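Local coordinates for protein glutathionyl-hydroquinone reductase PcpF (Sphingobium chlorophenolicum, PDB 4FQU) that catalyses the glutathione-dependent reduction of glutathionyl-hydroquinones to hydroquinones, a step in the degradation of the pollutant pentachlorophenol, at residues A[49-54]-A[275-280]; A[162-167]-A[218-223]; A[204-209]-A[251-256]; A[212-217]-A[256-261]; A[261-266]-A[305-310]. All blocks are in the same frame, centred on the assembly; numbering follows the deposited sequence.

Contact 1 joins the two domains of the glutathione transferase fold. It includes Cys-53, the probable nucleophile. The other four contacts lie away from the annotated sites, with centres about 18 to 27 Å from that of contact 1. Contacts 2, 3 and 4 all lie within the helical C-terminal domain. Contacts 3 and 4 share Tyr-256, and their centres are about 10 Å apart. Contacts 4 and 5 share Arg-261 and both use helix 257-268; their centres are about 11 Å apart. Contact 2 touches contact 5 through Trp-218, which packs on Leu-262, Lys-265 and Leu-266. Contact 5 reaches contact 1 where Leu-278 packs on Pro-305.

Contact 1: residues A[49-54]-A[275-280]; sequences AGFACP and TINLRH
The loop between strand 45-49 and helix 54-65 belongs to the thioredoxin-like domain and carries Cys-53, the active-site nucleophile by similarity. Here it meets the start of helix 278-287. Phe-51 does most of the touching. Asn-277 CB lies over one face of its ring, 3.8 Å from the Phe-51 centroid, a CH-pi contact displaced toward the rim. The backbone of Thr-275 sits at the ring edge. Phe-51 CB in turn lies over the imidazole face of His-280, 3.9 Å from that centroid. The two rings form an edge-to-face pair with planes at 63°, the Phe-51 edge toward the His-280 face. Asn-277 holds CG anti to its backbone N (chi1 -180°). Asn-277 OD1 accepts from His-280 N at 2.9 Å, a capping bond from the N-cap position of the helix. A water donates to Phe-51 O at 3.1 Å and to Thr-275 O at 3.3 Å. Ala-52 CB adds a looser contact with His-280. Beyond the two segments, Asp-93 takes a hydrogen bond from His-280 ND1. Arg-237 of helix 226-245 binds Phe-51 O and Ala-52 O, and Thr-275 packs on helix 54-65.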
# COMPACT_ATOMS: atom_id res chain seq x y z
N ALA A 49 -9.13 10.85 24.10
CA ALA A 49 -9.15 10.67 22.65
C ALA A 49 -7.74 10.65 22.07
O ALA A 49 -6.77 10.49 22.78
CB ALA A 49 -10.00 11.73 21.99
N GLY A 50 -7.63 10.82 20.76
CA GLY A 50 -6.32 10.79 20.15
C GLY A 50 -6.38 11.19 18.71
O GLY A 50 -7.44 11.47 18.15
N PHE A 51 -5.23 11.21 18.07
CA PHE A 51 -5.20 11.71 16.72
C PHE A 51 -5.29 10.56 15.71
O PHE A 51 -5.60 10.80 14.53
CB PHE A 51 -3.96 12.57 16.51
CG PHE A 51 -4.14 14.01 16.89
CD1 PHE A 51 -5.03 14.82 16.22
CD2 PHE A 51 -3.44 14.57 17.92
CE1 PHE A 51 -5.19 16.15 16.58
CE2 PHE A 51 -3.62 15.87 18.27
CZ PHE A 51 -4.47 16.66 17.61
N ALA A 52 -5.04 9.33 16.15
CA ALA A 52 -4.98 8.22 15.22
C ALA A 52 -6.38 7.74 14.87
O ALA A 52 -6.74 7.69 13.68
CB ALA A 52 -4.17 7.12 15.79
N CYS A 53 -7.16 7.41 15.91
CA CYS A 53 -8.53 6.89 15.82
C CYS A 53 -9.48 7.77 15.03
O CYS A 53 -9.70 8.91 15.40
CB CYS A 53 -9.09 6.83 17.24
SG CYS A 53 -10.20 5.55 17.48
N PRO A 54 -10.08 7.25 13.94
CA PRO A 54 -11.05 8.08 13.20
C PRO A 54 -12.39 8.10 13.92
O PRO A 54 -13.30 8.85 13.58
CB PRO A 54 -11.18 7.34 11.89
CG PRO A 54 -11.04 5.96 12.28
CD PRO A 54 -9.98 5.91 13.36
N THR A 275 -7.92 19.60 14.36
CA THR A 275 -8.18 18.27 14.89
C THR A 275 -7.53 17.19 14.04
O THR A 275 -7.63 16.00 14.34
CB THR A 275 -9.69 17.97 15.08
OG1 THR A 275 -10.37 17.97 13.83
CG2 THR A 275 -10.35 18.98 16.01
N ILE A 276 -6.84 17.60 12.97
CA ILE A 276 -6.20 16.65 12.07
C ILE A 276 -4.72 16.53 12.38
O ILE A 276 -4.08 17.50 12.62
CB ILE A 276 -6.32 17.07 10.61
CG1 ILE A 276 -7.79 17.23 10.22
CG2 ILE A 276 -5.62 16.05 9.74
CD1 ILE A 276 -8.02 17.78 8.86
N ASN A 277 -4.17 15.33 12.41
CA ASN A 277 -2.73 15.25 12.55
C ASN A 277 -2.30 13.98 11.86
O ASN A 277 -2.22 12.91 12.45
CB ASN A 277 -2.29 15.33 14.02
CG ASN A 277 -0.77 15.26 14.19
OD1 ASN A 277 -0.10 14.53 13.45
ND2 ASN A 277 -0.22 16.01 15.15
N LEU A 278 -2.08 14.12 10.57
CA LEU A 278 -1.81 12.98 9.74
C LEU A 278 -0.46 12.34 10.04
O LEU A 278 -0.32 11.14 9.91
CB LEU A 278 -1.91 13.39 8.28
CG LEU A 278 -3.03 12.80 7.44
CD1 LEU A 278 -4.27 12.61 8.22
CD2 LEU A 278 -3.28 13.62 6.18
N ARG A 279 0.53 13.11 10.47
CA ARG A 279 1.80 12.52 10.86
C ARG A 279 1.50 11.46 11.90
O ARG A 279 1.88 10.30 11.76
CB ARG A 279 2.74 13.57 11.45
CG ARG A 279 4.15 13.15 11.55
CD ARG A 279 5.12 14.21 12.09
NE ARG A 279 4.99 15.51 11.43
CZ ARG A 279 5.57 16.64 11.83
NH1 ARG A 279 6.35 16.67 12.89
NH2 ARG A 279 5.36 17.76 11.14
N HIS A 280 0.78 11.86 12.94
CA HIS A 280 0.43 10.97 14.02
C HIS A 280 -0.36 9.76 13.56
O HIS A 280 0.00 8.64 13.87
CB HIS A 280 -0.39 11.74 15.01
CG HIS A 280 -0.61 11.05 16.32
ND1 HIS A 280 0.10 11.37 17.47
CD2 HIS A 280 -1.50 10.08 16.68
CE1 HIS A 280 -0.35 10.63 18.47
NE2 HIS A 280 -1.31 9.84 18.02
O HOH W 1 -8.03 12.79 14.70

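Contact 2: residues A[162-167]-A[218-223]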
# COMPACT_ATOMS: atom_id res chain seq x y z
N ALA A 162 -34.06 17.42 12.94
CA ALA A 162 -35.19 16.48 12.94
C ALA A 162 -35.74 16.32 11.56
O ALA A 162 -36.14 15.21 11.20
CB ALA A 162 -36.27 16.94 13.84
N GLU A 163 -35.75 17.41 10.79
CA GLU A 163 -36.33 17.38 9.44
C GLU A 163 -35.73 16.32 8.54
O GLU A 163 -36.33 15.97 7.52
CB GLU A 163 -36.21 18.75 8.76
CG GLU A 163 -36.60 18.75 7.24
CD GLU A 163 -36.54 20.15 6.58
OE1 GLU A 163 -36.04 21.09 7.25
OE2 GLU A 163 -36.99 20.31 5.40
N PHE A 164 -34.55 15.81 8.94
CA PHE A 164 -33.64 15.08 8.05
C PHE A 164 -33.11 13.80 8.62
O PHE A 164 -32.39 13.06 7.96
CB PHE A 164 -32.45 15.94 7.74
CG PHE A 164 -32.78 17.15 6.92
CD1 PHE A 164 -32.86 18.39 7.51
CD2 PHE A 164 -32.97 17.05 5.55
CE1 PHE A 164 -33.14 19.51 6.73
CE2 PHE A 164 -33.22 18.15 4.79
CZ PHE A 164 -33.31 19.38 5.37
N ARG A 165 -33.48 13.53 9.86
CA ARG A 165 -32.92 12.38 10.55
C ARG A 165 -33.00 11.09 9.74
O ARG A 165 -32.00 10.41 9.60
CB ARG A 165 -33.51 12.23 11.94
CG ARG A 165 -33.31 13.46 12.79
CD ARG A 165 -33.43 13.14 14.27
NE ARG A 165 -32.91 14.24 15.06
CZ ARG A 165 -33.64 15.03 15.82
NH1 ARG A 165 -34.95 14.83 15.90
NH2 ARG A 165 -33.07 16.02 16.51
N PRO A 166 -34.18 10.77 9.16
CA PRO A 166 -34.25 9.59 8.29
C PRO A 166 -33.12 9.54 7.26
O PRO A 166 -32.37 8.56 7.25
CB PRO A 166 -35.58 9.77 7.57
CG PRO A 166 -35.85 11.23 7.68
CD PRO A 166 -35.41 11.56 9.06
N GLU A 167 -32.98 10.56 6.42
CA GLU A 167 -31.91 10.47 5.41
C GLU A 167 -30.52 10.40 6.02
O GLU A 167 -29.70 9.58 5.61
CB GLU A 167 -31.93 11.59 4.38
CG GLU A 167 -30.78 11.46 3.48
CD GLU A 167 -30.85 12.41 2.33
OE1 GLU A 167 -31.51 13.47 2.51
OE2 GLU A 167 -30.24 12.11 1.26
N TRP A 218 -23.05 19.58 0.75
CA TRP A 218 -23.01 18.66 1.86
C TRP A 218 -23.92 17.50 1.55
O TRP A 218 -24.74 17.57 0.65
CB TRP A 218 -23.43 19.34 3.18
CG TRP A 218 -22.62 20.56 3.53
CD1 TRP A 218 -22.97 21.87 3.37
CD2 TRP A 218 -21.30 20.58 4.09
NE1 TRP A 218 -21.96 22.69 3.79
CE2 TRP A 218 -20.92 21.92 4.23
CE3 TRP A 218 -20.41 19.58 4.49
CZ2 TRP A 218 -19.69 22.29 4.75
CZ3 TRP A 218 -19.18 19.96 5.00
CH2 TRP A 218 -18.83 21.29 5.13
N LEU A 219 -23.76 16.44 2.32
CA LEU A 219 -24.47 15.20 2.07
C LEU A 219 -25.97 15.35 2.20
O LEU A 219 -26.68 14.66 1.50
CB LEU A 219 -24.00 14.11 3.03
CG LEU A 219 -22.62 13.57 2.77
CD1 LEU A 219 -22.16 12.84 4.00
CD2 LEU A 219 -22.65 12.69 1.58
N VAL A 220 -26.45 16.22 3.09
CA VAL A 220 -27.87 16.20 3.45
C VAL A 220 -28.55 17.55 3.59
O VAL A 220 -28.17 18.38 4.40
CB VAL A 220 -28.08 15.47 4.71
CG1 VAL A 220 -29.55 15.48 5.07
CG2 VAL A 220 -27.51 14.05 4.58
N GLY A 221 -29.59 17.76 2.81
CA GLY A 221 -29.90 19.10 2.41
C GLY A 221 -28.59 19.78 1.99
O GLY A 221 -27.71 19.20 1.29
N ASP A 222 -28.46 21.04 2.40
CA ASP A 222 -27.25 21.78 2.15
C ASP A 222 -26.81 22.38 3.44
O ASP A 222 -26.83 23.59 3.60
CB ASP A 222 -27.46 22.83 1.06
CG ASP A 222 -26.66 22.51 -0.20
OD1 ASP A 222 -26.21 23.48 -0.86
OD2 ASP A 222 -26.46 21.28 -0.50
N ARG A 223 -26.45 21.50 4.35
CA ARG A 223 -26.13 21.80 5.73
C ARG A 223 -25.04 20.81 6.09
O ARG A 223 -25.16 19.62 5.75
CB ARG A 223 -27.35 21.56 6.63
CG ARG A 223 -28.59 22.33 6.17
CD ARG A 223 -29.95 21.74 6.63
NE ARG A 223 -30.37 22.26 7.92
CZ ARG A 223 -29.65 22.13 9.03
NH1 ARG A 223 -28.48 21.49 8.99
NH2 ARG A 223 -30.09 22.62 10.19
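Phe-164 and Glu-167, at the start of helix 165-180, face the loop that precedes helix 226-245. Phe-164 is the N-cap residue. Its CG is anti to its carbonyl carbon, which sends the ring toward the loop. Val-220 places CG1 anti to its backbone N (chi1 179°), and this methyl does the touching. Val-220 CG1 meets Phe-164 CD2 at 3.8 Å, the two side chains sliding past each other in opposite directions. Val-220 CG1 also lies 3.8 Å from Glu-167 OE1, tip to tip. Glu-167 gets there with an extended chain whose CG is anti to the backbone N. Arg-223 bends at chi3 (89°) and brings CD to 3.9 Å from Phe-164 CE1. Its guanidinium plane is tilted 53° from the ring. The Gly-221 backbone comes near Phe-164 CE2. Glu-163 CG sits over one face of the Phe-164 ring, toward the rim, 3.6 Å above its plane. Nearby, Asp-228 of helix 226-245 accepts from Leu-219 N. The two segments thus meet by van der Waals packing, without hydrogen bonds or salt bridges between them. Glu-163 OE1 stays 5.8 Å from Arg-223 NE, so any attraction there is probably long-range.

Contact 3: residues A[204-209]-A[251-256]; sequences DTLDWL and RRIADY
Helix 192-212 passes the loop and 3-10 turn of residues 251-256, and their closest CA atoms, Leu-206 and Tyr-256, are 8.3 Å apart. Tyr-256 reaches the helix with its hydroxyl. Tyr-256 OH donates to Asp-207 OD1 at 2.8 Å. That oxygen lies at the edge of the tyrosine ring, while the hydroxyl meets the carboxylate from above its plane, 50° out. Arg-251 NE donates to Tyr-256 OH at 3.0 Å, nearly straight at 166° and in the guanidinium plane. Arg-251 NH2 also forms a salt bridge with Asp-207 OD1 at 3.5 Å. Tyr-256 OH is thus gripped twice, and the longer Asp-207 to Arg-251 bridge closes the triangle. Next to this polar group, Leu-206 CB lies 3.7 Å from Tyr-256 CZ. Leu-206 CD1 meets Ile-253 CD1 at 4.0 Å, the side chains crossing at about a right angle. Within the loop, Arg-252 grips Asp-255 side-on through NE and NH2. Asp-239 of helix 226-245 accepts from Ile-253 N and Ala-254 N. The contact ties the approach to helix 257-268, with Tyr-256 as its N-cap, onto helix 192-212. This is helix-to-loop packing within the all-helical C-terminal domain of the glutathione transferase fold.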
# COMPACT_ATOMS: atom_id res chain seq x y z
N ASP A 204 -18.01 0.60 -4.02
CA ASP A 204 -19.40 0.83 -4.43
C ASP A 204 -20.01 2.00 -3.65
O ASP A 204 -20.82 2.78 -4.16
CB ASP A 204 -20.23 -0.42 -4.17
CG ASP A 204 -19.98 -1.52 -5.19
OD1 ASP A 204 -19.56 -1.22 -6.33
OD2 ASP A 204 -20.24 -2.69 -4.83
N THR A 205 -19.63 2.09 -2.38
CA THR A 205 -20.11 3.16 -1.54
C THR A 205 -19.44 4.48 -1.87
O THR A 205 -20.08 5.53 -1.79
CB THR A 205 -19.98 2.86 -0.04
OG1 THR A 205 -21.03 1.99 0.37
CG2 THR A 205 -20.16 4.12 0.72
N LEU A 206 -18.17 4.48 -2.22
CA LEU A 206 -17.60 5.75 -2.66
C LEU A 206 -18.26 6.18 -3.99
O LEU A 206 -18.62 7.34 -4.15
CB LEU A 206 -16.07 5.70 -2.79
CG LEU A 206 -15.30 5.30 -1.54
CD1 LEU A 206 -13.84 5.14 -1.88
CD2 LEU A 206 -15.50 6.31 -0.43
N ASP A 207 -18.45 5.22 -4.90
CA ASP A 207 -19.00 5.48 -6.23
C ASP A 207 -20.37 6.11 -6.03
O ASP A 207 -20.76 7.02 -6.76
CB ASP A 207 -19.08 4.19 -7.06
CG ASP A 207 -17.73 3.76 -7.67
OD1 ASP A 207 -16.83 4.63 -7.77
OD2 ASP A 207 -17.56 2.56 -8.08
N TRP A 208 -21.09 5.64 -5.02
CA TRP A 208 -22.40 6.22 -4.69
C TRP A 208 -22.38 7.64 -4.07
O TRP A 208 -23.15 8.54 -4.46
CB TRP A 208 -23.16 5.30 -3.74
CG TRP A 208 -24.50 5.86 -3.44
CD1 TRP A 208 -25.57 5.89 -4.28
CD2 TRP A 208 -24.92 6.51 -2.25
NE1 TRP A 208 -26.63 6.52 -3.69
CE2 TRP A 208 -26.26 6.90 -2.43
CE3 TRP A 208 -24.28 6.80 -1.05
CZ2 TRP A 208 -26.97 7.56 -1.47
CZ3 TRP A 208 -24.98 7.45 -0.10
CH2 TRP A 208 -26.32 7.83 -0.31
N LEU A 209 -21.51 7.80 -3.08
CA LEU A 209 -21.31 9.08 -2.43
C LEU A 209 -20.91 10.15 -3.44
O LEU A 209 -21.39 11.28 -3.39
CB LEU A 209 -20.29 8.91 -1.33
CG LEU A 209 -20.96 8.32 -0.10
CD1 LEU A 209 -19.93 7.84 0.83
CD2 LEU A 209 -21.83 9.35 0.62
N ARG A 251 -8.96 2.90 -6.24
CA ARG A 251 -8.47 4.21 -6.67
C ARG A 251 -8.29 5.15 -5.47
O ARG A 251 -8.42 4.73 -4.34
CB ARG A 251 -9.39 4.83 -7.70
CG ARG A 251 -10.77 5.21 -7.18
CD ARG A 251 -11.70 5.48 -8.37
NE ARG A 251 -12.85 4.59 -8.34
CZ ARG A 251 -12.98 3.51 -9.10
NH1 ARG A 251 -12.03 3.23 -9.98
NH2 ARG A 251 -14.09 2.75 -9.00
N ARG A 252 -7.98 6.41 -5.68
CA ARG A 252 -7.74 7.29 -4.54
C ARG A 252 -8.94 8.15 -4.30
O ARG A 252 -9.67 8.43 -5.21
CB ARG A 252 -6.54 8.16 -4.82
CG ARG A 252 -5.34 7.36 -5.11
CD ARG A 252 -4.23 8.18 -5.66
NE ARG A 252 -4.68 8.93 -6.81
CZ ARG A 252 -4.30 10.16 -7.08
NH1 ARG A 252 -3.46 10.78 -6.27
NH2 ARG A 252 -4.78 10.76 -8.15
N ILE A 253 -9.13 8.59 -3.08
CA ILE A 253 -10.14 9.61 -2.86
C ILE A 253 -9.82 10.81 -3.76
O ILE A 253 -10.73 11.55 -4.18
CB ILE A 253 -10.19 10.10 -1.41
CG1 ILE A 253 -10.24 8.93 -0.44
CG2 ILE A 253 -11.39 11.01 -1.20
CD1 ILE A 253 -11.40 8.07 -0.68
N ALA A 254 -8.53 10.97 -4.05
CA ALA A 254 -8.06 12.02 -4.95
C ALA A 254 -8.65 11.85 -6.33
O ALA A 254 -8.61 12.74 -7.14
CB ALA A 254 -6.60 11.97 -5.03
N ASP A 255 -9.22 10.69 -6.62
CA ASP A 255 -9.71 10.48 -7.96
C ASP A 255 -11.19 10.69 -8.02
O ASP A 255 -11.81 10.45 -9.05
CB ASP A 255 -9.38 9.07 -8.41
CG ASP A 255 -7.89 8.82 -8.47
OD1 ASP A 255 -7.19 9.70 -9.05
OD2 ASP A 255 -7.44 7.76 -7.96
N TYR A 256 -11.77 11.12 -6.91
CA TYR A 256 -13.22 11.38 -6.82
C TYR A 256 -13.39 12.86 -6.60
O TYR A 256 -13.28 13.32 -5.46
CB TYR A 256 -13.85 10.69 -5.60
CG TYR A 256 -14.08 9.23 -5.75
CD1 TYR A 256 -15.12 8.76 -6.53
CD2 TYR A 256 -13.28 8.32 -5.09
CE1 TYR A 256 -15.34 7.41 -6.66
CE2 TYR A 256 -13.49 6.97 -5.21
CZ TYR A 256 -14.52 6.53 -5.99
OH TYR A 256 -14.71 5.18 -6.08

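Contact 4: residues A[212-217]-A[256-261]; sequences HLTGRE and YPNLSR
Arg-261 sets CG anti to its backbone N (chi1 -153°) and bends at chi3, which turns its guanidinium to the loop after helix 192-212. Glu-217 starts with CG anti to its carbonyl carbon and then bends at chi2 (-59°). This bend brings the carboxylate back toward Arg-261. Arg-261 NH2 donates to Arg-216 O at 3.2 Å, nearly along the C=O axis and in the guanidinium plane. Arg-261 NH1 makes a salt bridge with Glu-217 OE1 at 3.1 Å. The hydrogen bond within that bridge is weak, and the carboxylate and guanidinium planes are 72° apart. One turn back on the helix, Asn-258 OD1 accepts from Arg-261 NH2 at 2.6 Å and weakly from NE. This fixes the rotation of the arginine end. Residues 213-216 form a type I turn, against which Asn-258 lies. Leu-213 CB is 3.9 Å from Asn-258 CB. Leu-213 CD1 packs on Leu-259 CD2, the two side chains crossing at about a right angle. Glu-210 of helix 192-212 accepts from Asn-258 N and Leu-259 N at the start of helix 257-268. One guanidinium thus links a backbone carbonyl, an amide and a carboxylate. The pairing is consistent with an ionised Glu-217 and ties the turn to the helix.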
# COMPACT_ATOMS: atom_id res chain seq x y z
N HIS A 212 -24.12 11.28 -5.25
CA HIS A 212 -24.96 12.03 -4.36
C HIS A 212 -24.47 13.45 -4.22
O HIS A 212 -25.25 14.37 -4.04
CB HIS A 212 -24.92 11.40 -3.00
CG HIS A 212 -26.08 11.74 -2.16
ND1 HIS A 212 -27.36 11.29 -2.44
CD2 HIS A 212 -26.19 12.52 -1.06
CE1 HIS A 212 -28.20 11.77 -1.55
NE2 HIS A 212 -27.52 12.53 -0.70
N LEU A 213 -23.16 13.61 -4.28
CA LEU A 213 -22.56 14.88 -3.97
C LEU A 213 -22.50 15.80 -5.18
O LEU A 213 -21.87 16.88 -5.12
CB LEU A 213 -21.15 14.67 -3.37
CG LEU A 213 -21.07 14.24 -1.92
CD1 LEU A 213 -19.66 14.08 -1.44
CD2 LEU A 213 -21.75 15.20 -1.04
N THR A 214 -23.13 15.39 -6.27
CA THR A 214 -22.83 16.07 -7.53
C THR A 214 -23.19 17.55 -7.60
O THR A 214 -22.31 18.40 -7.82
CB THR A 214 -23.21 15.28 -8.78
OG1 THR A 214 -22.06 14.53 -9.23
CG2 THR A 214 -23.62 16.26 -9.88
N GLY A 215 -24.45 17.90 -7.38
CA GLY A 215 -24.73 19.32 -7.33
C GLY A 215 -24.87 19.80 -5.92
O GLY A 215 -25.59 20.73 -5.69
N ARG A 216 -24.19 19.15 -4.97
CA ARG A 216 -24.37 19.45 -3.54
C ARG A 216 -23.10 19.96 -2.91
O ARG A 216 -22.03 19.91 -3.52
CB ARG A 216 -24.82 18.21 -2.76
CG ARG A 216 -26.13 17.59 -3.19
CD ARG A 216 -26.58 16.52 -2.19
NE ARG A 216 -27.70 15.70 -2.64
CZ ARG A 216 -28.97 15.91 -2.30
NH1 ARG A 216 -29.27 16.94 -1.51
NH2 ARG A 216 -29.92 15.10 -2.74
N GLU A 217 -23.23 20.46 -1.68
CA GLU A 217 -22.09 20.99 -0.92
C GLU A 217 -21.95 20.13 0.30
O GLU A 217 -20.85 19.98 0.82
CB GLU A 217 -22.29 22.45 -0.46
CG GLU A 217 -22.11 23.56 -1.51
CD GLU A 217 -20.74 23.59 -2.17
OE1 GLU A 217 -19.83 22.79 -1.80
OE2 GLU A 217 -20.57 24.43 -3.08
N TYR A 256 -11.77 11.12 -6.91
CA TYR A 256 -13.22 11.38 -6.82
C TYR A 256 -13.39 12.86 -6.60
O TYR A 256 -13.28 13.32 -5.46
CB TYR A 256 -13.85 10.69 -5.60
CG TYR A 256 -14.08 9.23 -5.75
CD1 TYR A 256 -15.12 8.76 -6.53
CD2 TYR A 256 -13.28 8.32 -5.09
CE1 TYR A 256 -15.34 7.41 -6.66
CE2 TYR A 256 -13.49 6.97 -5.21
CZ TYR A 256 -14.52 6.53 -5.99
OH TYR A 256 -14.71 5.18 -6.08
N PRO A 257 -13.61 13.61 -7.68
CA PRO A 257 -13.68 15.07 -7.59
C PRO A 257 -14.65 15.52 -6.52
O PRO A 257 -14.23 16.23 -5.63
CB PRO A 257 -14.15 15.47 -8.97
CG PRO A 257 -14.49 14.22 -9.64
CD PRO A 257 -13.64 13.18 -9.06
N ASN A 258 -15.89 15.08 -6.55
CA ASN A 258 -16.81 15.53 -5.54
C ASN A 258 -16.44 15.26 -4.10
O ASN A 258 -16.63 16.15 -3.27
CB ASN A 258 -18.21 15.06 -5.83
CG ASN A 258 -18.89 15.96 -6.76
OD1 ASN A 258 -18.75 17.17 -6.67
ND2 ASN A 258 -19.63 15.39 -7.70
N LEU A 259 -15.95 14.06 -3.79
CA LEU A 259 -15.49 13.75 -2.44
C LEU A 259 -14.26 14.58 -2.06
O LEU A 259 -14.21 15.16 -0.97
CB LEU A 259 -15.15 12.28 -2.29
CG LEU A 259 -16.45 11.49 -2.28
CD1 LEU A 259 -16.23 9.98 -2.39
CD2 LEU A 259 -17.25 11.83 -1.05
N SER A 260 -13.27 14.64 -2.95
CA SER A 260 -12.03 15.39 -2.70
C SER A 260 -12.37 16.81 -2.36
O SER A 260 -11.63 17.45 -1.62
CB SER A 260 -11.12 15.38 -3.91
OG SER A 260 -10.27 14.25 -3.88
N ARG A 261 -13.49 17.29 -2.89
CA ARG A 261 -13.94 18.65 -2.67
C ARG A 261 -14.48 18.76 -1.24
O ARG A 261 -14.09 19.68 -0.51
CB ARG A 261 -14.98 19.01 -3.72
CG ARG A 261 -15.12 20.49 -4.10
CD ARG A 261 -16.09 20.68 -5.32
NE ARG A 261 -17.21 19.72 -5.38
CZ ARG A 261 -18.37 19.82 -4.68
NH1 ARG A 261 -18.56 20.87 -3.86
NH2 ARG A 261 -19.32 18.85 -4.79

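Contact 5: residues A[261-266]-A[305-310]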
# COMPACT_ATOMS: atom_id res chain seq x y z
N ARG A 261 -13.49 17.29 -2.89
CA ARG A 261 -13.94 18.65 -2.67
C ARG A 261 -14.48 18.76 -1.24
O ARG A 261 -14.09 19.68 -0.51
CB ARG A 261 -14.98 19.01 -3.72
CG ARG A 261 -15.12 20.49 -4.10
CD ARG A 261 -16.09 20.68 -5.32
NE ARG A 261 -17.21 19.72 -5.38
CZ ARG A 261 -18.37 19.82 -4.68
NH1 ARG A 261 -18.56 20.87 -3.86
NH2 ARG A 261 -19.32 18.85 -4.79
N LEU A 262 -15.35 17.82 -0.83
CA LEU A 262 -15.87 17.77 0.54
C LEU A 262 -14.73 17.70 1.57
O LEU A 262 -14.75 18.39 2.59
CB LEU A 262 -16.81 16.59 0.75
CG LEU A 262 -17.31 16.33 2.20
CD1 LEU A 262 -18.36 17.29 2.55
CD2 LEU A 262 -17.89 14.98 2.34
N VAL A 263 -13.74 16.88 1.30
CA VAL A 263 -12.61 16.77 2.20
C VAL A 263 -11.82 18.05 2.34
O VAL A 263 -11.39 18.39 3.44
CB VAL A 263 -11.68 15.71 1.71
CG1 VAL A 263 -10.23 16.01 2.19
CG2 VAL A 263 -12.23 14.35 2.14
N GLY A 264 -11.62 18.76 1.23
CA GLY A 264 -10.91 20.02 1.25
C GLY A 264 -11.70 21.05 2.05
O GLY A 264 -11.18 21.70 2.92
N LYS A 265 -12.99 21.17 1.75
CA LYS A 265 -13.88 22.05 2.47
C LYS A 265 -13.69 21.92 3.97
O LYS A 265 -13.50 22.91 4.69
CB LYS A 265 -15.30 21.67 2.10
CG LYS A 265 -16.36 22.69 2.28
CD LYS A 265 -17.55 22.28 1.41
CE LYS A 265 -18.85 23.02 1.74
NZ LYS A 265 -18.79 24.53 1.75
N LEU A 266 -13.73 20.69 4.44
CA LEU A 266 -13.71 20.41 5.86
C LEU A 266 -12.31 20.48 6.47
O LEU A 266 -12.15 20.77 7.64
CB LEU A 266 -14.35 19.05 6.14
CG LEU A 266 -15.83 19.07 6.50
CD1 LEU A 266 -16.44 17.66 6.51
CD2 LEU A 266 -15.93 19.73 7.83
N PRO A 305 -1.34 14.54 0.55
CA PRO A 305 -2.51 13.66 0.38
C PRO A 305 -3.89 14.33 0.24
O PRO A 305 -4.89 13.61 0.15
CB PRO A 305 -2.48 12.79 1.66
CG PRO A 305 -1.74 13.55 2.62
CD PRO A 305 -0.75 14.41 1.89
N LEU A 306 -3.95 15.66 0.24
CA LEU A 306 -5.22 16.38 0.28
C LEU A 306 -5.22 17.51 -0.74
O LEU A 306 -4.29 17.59 -1.53
CB LEU A 306 -5.43 16.93 1.68
CG LEU A 306 -5.49 15.90 2.83
CD1 LEU A 306 -5.77 16.55 4.20
CD2 LEU A 306 -6.53 14.86 2.53
N PRO A 307 -6.30 18.33 -0.79
CA PRO A 307 -6.22 19.65 -1.46
C PRO A 307 -6.44 20.93 -0.57
O PRO A 307 -6.01 21.02 0.60
CB PRO A 307 -7.30 19.55 -2.56
CG PRO A 307 -8.17 18.33 -2.17
CD PRO A 307 -7.68 17.83 -0.83
N GLY A 308 -7.09 21.93 -1.16
CA GLY A 308 -7.44 23.15 -0.45
C GLY A 308 -8.93 23.45 -0.57
O GLY A 308 -9.75 22.69 -0.03
N LEU A 309 -9.28 24.56 -1.25
CA LEU A 309 -10.67 24.94 -1.64
C LEU A 309 -10.73 26.00 -2.80
O LEU A 309 -10.66 27.20 -2.53
CB LEU A 309 -11.53 25.42 -0.44
CG LEU A 309 -11.01 25.53 1.02
CD1 LEU A 309 -9.67 26.33 1.17
CD2 LEU A 309 -12.11 26.08 1.98
N THR A 310 -10.88 25.56 -4.06
CA THR A 310 -10.74 26.47 -5.23
C THR A 310 -11.64 26.20 -6.49
O THR A 310 -11.11 25.90 -7.58
CB THR A 310 -9.22 26.62 -5.65
OG1 THR A 310 -9.08 27.59 -6.70
CG2 THR A 310 -8.61 25.27 -6.10
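No aromatic ring takes part between the segments; the ring that does is the pyrrolidine of Pro-307, which meets helix 257-268 through one corner. Pro-307 CD lies 4.4 Å from both Val-263 CG1 and Gly-264 CA. Its CG packs near Ser-260 O, one turn earlier. Val-263 sets CG1 anti to its backbone N. Val-263 CG1 meets Leu-306 CD2 at 3.9 Å, and the two side chains cross at about a right angle. Leu-306 holds CG anti to its carbonyl carbon, which points its branch at the helix. The backbones come closest at the two glycines, with Gly-264 CA and Gly-308 CA 5.0 Å apart. Gly-264 has no side chain, so the tail can pass close, with Gly-308 O 3.2 Å from Gly-264 CA. Leu-309 reaches loosely to the carbonyls of Gly-264 and Lys-265. Trp-218 packs on Leu-262, Lys-265 and Leu-266 of the same helix, and Gly-264 O accepts from Ser-268 OG. The carbonyls of Gly-264 and Gly-308 are both acceptors and do not bond to each other. The C-terminal tail thus meets the helix by van der Waals contacts, and its residues 308-310 are poorly ordered.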